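Local coordinates for multiple PDZ domain protein (Mus musculus, PDB 4XH7) that probably serves as a scaffold in cell signalling, its PDZ domains, the fourth of them here, binding the C-terminal tails of partner proteins, at residues A[16-21]-A[83-88]. Residues are numbered along the deposited sequence; the frame is centred on the assembly and turned at random.
Sequences TKWQRI and NLLGEN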
loop_
_atom_site.group_PDB
_atom_site.type_symbol
_atom_site.label_atom_id
_atom_site.label_comp_id
_atom_site.label_asym_id
_atom_site.label_seq_id
_atom_site.Cartn_x
_atom_site.Cartn_y
_atom_site.Cartn_z
ATOM N N THR A 16 6.052 1.816 12.406
ATOM C CA THR A 16 6.927 2.739 13.071
ATOM C C THR A 16 7.883 3.397 12.087
ATOM O O THR A 16 8.113 4.595 12.167
ATOM C CB THR A 16 7.715 2.020 14.196
ATOM O OG1 THR A 16 6.817 1.734 15.273
ATOM C CG2 THR A 16 8.787 2.886 14.718
ATOM N N LYS A 17 8.411 2.606 11.156
ATOM C CA LYS A 17 9.291 3.112 10.117
ATOM C C LYS A 17 8.639 4.246 9.344
ATOM O O LYS A 17 9.233 5.304 9.119
ATOM C CB LYS A 17 9.667 1.975 9.155
ATOM C CG LYS A 17 10.502 2.425 7.938
ATOM C CD LYS A 17 10.627 1.259 6.939
ATOM C CE LYS A 17 11.208 1.711 5.612
ATOM N NZ LYS A 17 11.324 0.555 4.684
ATOM N N TRP A 18 7.408 4.009 8.920
ATOM C CA TRP A 18 6.750 4.972 8.054
ATOM C C TRP A 18 6.162 6.123 8.844
ATOM O O TRP A 18 5.987 7.220 8.287
ATOM C CB TRP A 18 5.688 4.270 7.168
ATOM C CG TRP A 18 6.387 3.618 6.054
ATOM C CD1 TRP A 18 6.754 2.301 5.962
ATOM C CD2 TRP A 18 6.915 4.268 4.899
ATOM N NE1 TRP A 18 7.451 2.085 4.784
ATOM C CE2 TRP A 18 7.557 3.277 4.117
ATOM C CE3 TRP A 18 6.869 5.589 4.427
ATOM C CZ2 TRP A 18 8.150 3.559 2.876
ATOM C CZ3 TRP A 18 7.483 5.872 3.193
ATOM C CH2 TRP A 18 8.105 4.860 2.443
ATOM N N GLN A 19 5.859 5.910 10.128
ATOM C CA GLN A 19 5.505 7.063 10.961
ATOM C C GLN A 19 6.689 8.027 11.082
ATOM O O GLN A 19 6.522 9.257 11.010
ATOM C CB GLN A 19 5.018 6.603 12.349
ATOM C CG GLN A 19 3.624 5.989 12.295
ATOM C CD GLN A 19 3.328 5.128 13.490
ATOM O OE1 GLN A 19 4.201 4.894 14.330
ATOM N NE2 GLN A 19 2.094 4.653 13.585
ATOM N N ARG A 20 7.905 7.496 11.235
ATOM C CA ARG A 20 9.081 8.333 11.357
ATOM C C ARG A 20 9.377 9.036 10.016
ATOM O O ARG A 20 9.916 10.124 9.986
ATOM C CB ARG A 20 10.280 7.484 11.822
ATOM C CG ARG A 20 11.571 8.250 12.013
ATOM N N ILE A 21 8.976 8.433 8.891
ATOM C CA ILE A 21 9.172 9.076 7.610
ATOM C C ILE A 21 8.112 10.163 7.333
ATOM O O ILE A 21 8.452 11.279 6.925
ATOM C CB ILE A 21 9.163 8.011 6.469
ATOM C CG1 ILE A 21 10.432 7.143 6.576
ATOM C CG2 ILE A 21 9.088 8.703 5.097
ATOM C CD1 ILE A 21 10.350 5.898 5.646
ATOM N N ASN A 83 10.264 0.480 -1.900
ATOM C CA ASN A 83 9.748 1.839 -1.776
ATOM C C ASN A 83 8.950 2.291 -2.986
ATOM O O ASN A 83 9.368 2.061 -4.129
ATOM C CB ASN A 83 10.907 2.825 -1.583
ATOM C CG ASN A 83 10.419 4.247 -1.491
ATOM O OD1 ASN A 83 9.786 4.598 -0.511
ATOM N ND2 ASN A 83 10.654 5.064 -2.534
ATOM N N LEU A 84 7.820 2.961 -2.739
ATOM C CA LEU A 84 7.076 3.579 -3.813
ATOM C C LEU A 84 7.025 5.098 -3.694
ATOM O O LEU A 84 6.808 5.792 -4.694
ATOM C CB LEU A 84 5.638 3.018 -3.857
ATOM C CG LEU A 84 5.506 1.512 -4.051
ATOM C CD1 LEU A 84 4.029 1.101 -3.849
ATOM C CD2 LEU A 84 5.996 1.127 -5.419
ATOM N N LEU A 85 7.171 5.641 -2.476
ATOM C CA LEU A 85 7.067 7.083 -2.300
ATOM C C LEU A 85 8.126 7.850 -3.082
ATOM O O LEU A 85 9.312 7.578 -2.976
ATOM C CB LEU A 85 7.162 7.439 -0.808
ATOM C CG LEU A 85 7.104 8.942 -0.508
ATOM C CD1 LEU A 85 5.751 9.524 -0.969
ATOM C CD2 LEU A 85 7.293 9.149 0.973
ATOM N N GLY A 86 7.682 8.785 -3.910
ATOM C CA GLY A 86 8.612 9.642 -4.623
ATOM C C GLY A 86 9.202 9.021 -5.877
ATOM O O GLY A 86 10.037 9.665 -6.529
ATOM N N GLU A 87 8.772 7.805 -6.223
ATOM C CA GLU A 87 9.235 7.145 -7.430
ATOM C C GLU A 87 8.464 7.642 -8.656
ATOM O O GLU A 87 7.406 8.262 -8.536
ATOM C CB GLU A 87 9.104 5.605 -7.299
ATOM C CG GLU A 87 9.810 4.960 -6.057
ATOM C CD GLU A 87 11.351 5.036 -6.064
ATOM O OE1 GLU A 87 11.976 4.761 -5.006
ATOM O OE2 GLU A 87 11.943 5.340 -7.115
ATOM N N ASN A 88 8.996 7.404 -9.852
ATOM C CA ASN A 88 8.272 7.850 -11.039
ATOM C C ASN A 88 7.176 6.874 -11.441
ATOM O O ASN A 88 7.088 5.759 -10.912
ATOM C CB ASN A 88 9.241 8.133 -12.217
ATOM C CG ASN A 88 9.953 6.885 -12.754
ATOM O OD1 ASN A 88 9.344 5.848 -12.989
ATOM N ND2 ASN A 88 11.253 7.016 -12.992
#
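W18 meets N83 and L85 with the far rim of its indole, which adds to the attachment of helix 5-22 to the PDZ fold, here at the loop between strand 82-83 and helix 89-97; W18 also packs on L77 and I28. The contact illustrates how an aromatic rim can meet a loop by edge contacts alone, with its hydrogen bond made to a neighbouring strand. From CB the chain leaves with CG anti to the carbonyl carbon (chi1 -79°), and the ring then reaches across toward the loop. On the five-membered ring NE1 donates a hydrogen bond to E78, whose carboxylate also takes a salt bridge from K17. Over one face of the indole lies I21 CD1, 3.6 Å above the plane and offset toward the rim. Along the six-membered ring CZ2 stands 3.9 Å from N83 OD1, CH2 comes within 3.4 Å of N83 OD1, and CZ3 packs against L85 CD2 at 4.0 Å, a purely apolar touch. The amide plane is only 6° from that of the indole, and OD1 lies at the ring edge near its plane, facing the C-H rim rather than the π cloud. Two hydrogen bonds from N83 ND2, close to the amide plane, hold the amide's rotation: one to L85 O (2.9 Å), within the type II turn L84-E87, the other to E87 OE1 (2.8 Å). Were N83 an alanine, L85 O and E87 OE1 would probably each lose a donor, and the indole rim its polar neighbour. E87 OE1 lies in the N83 amide plane, and the N-H reaches it on the anti side, 20° out of the carboxylate plane.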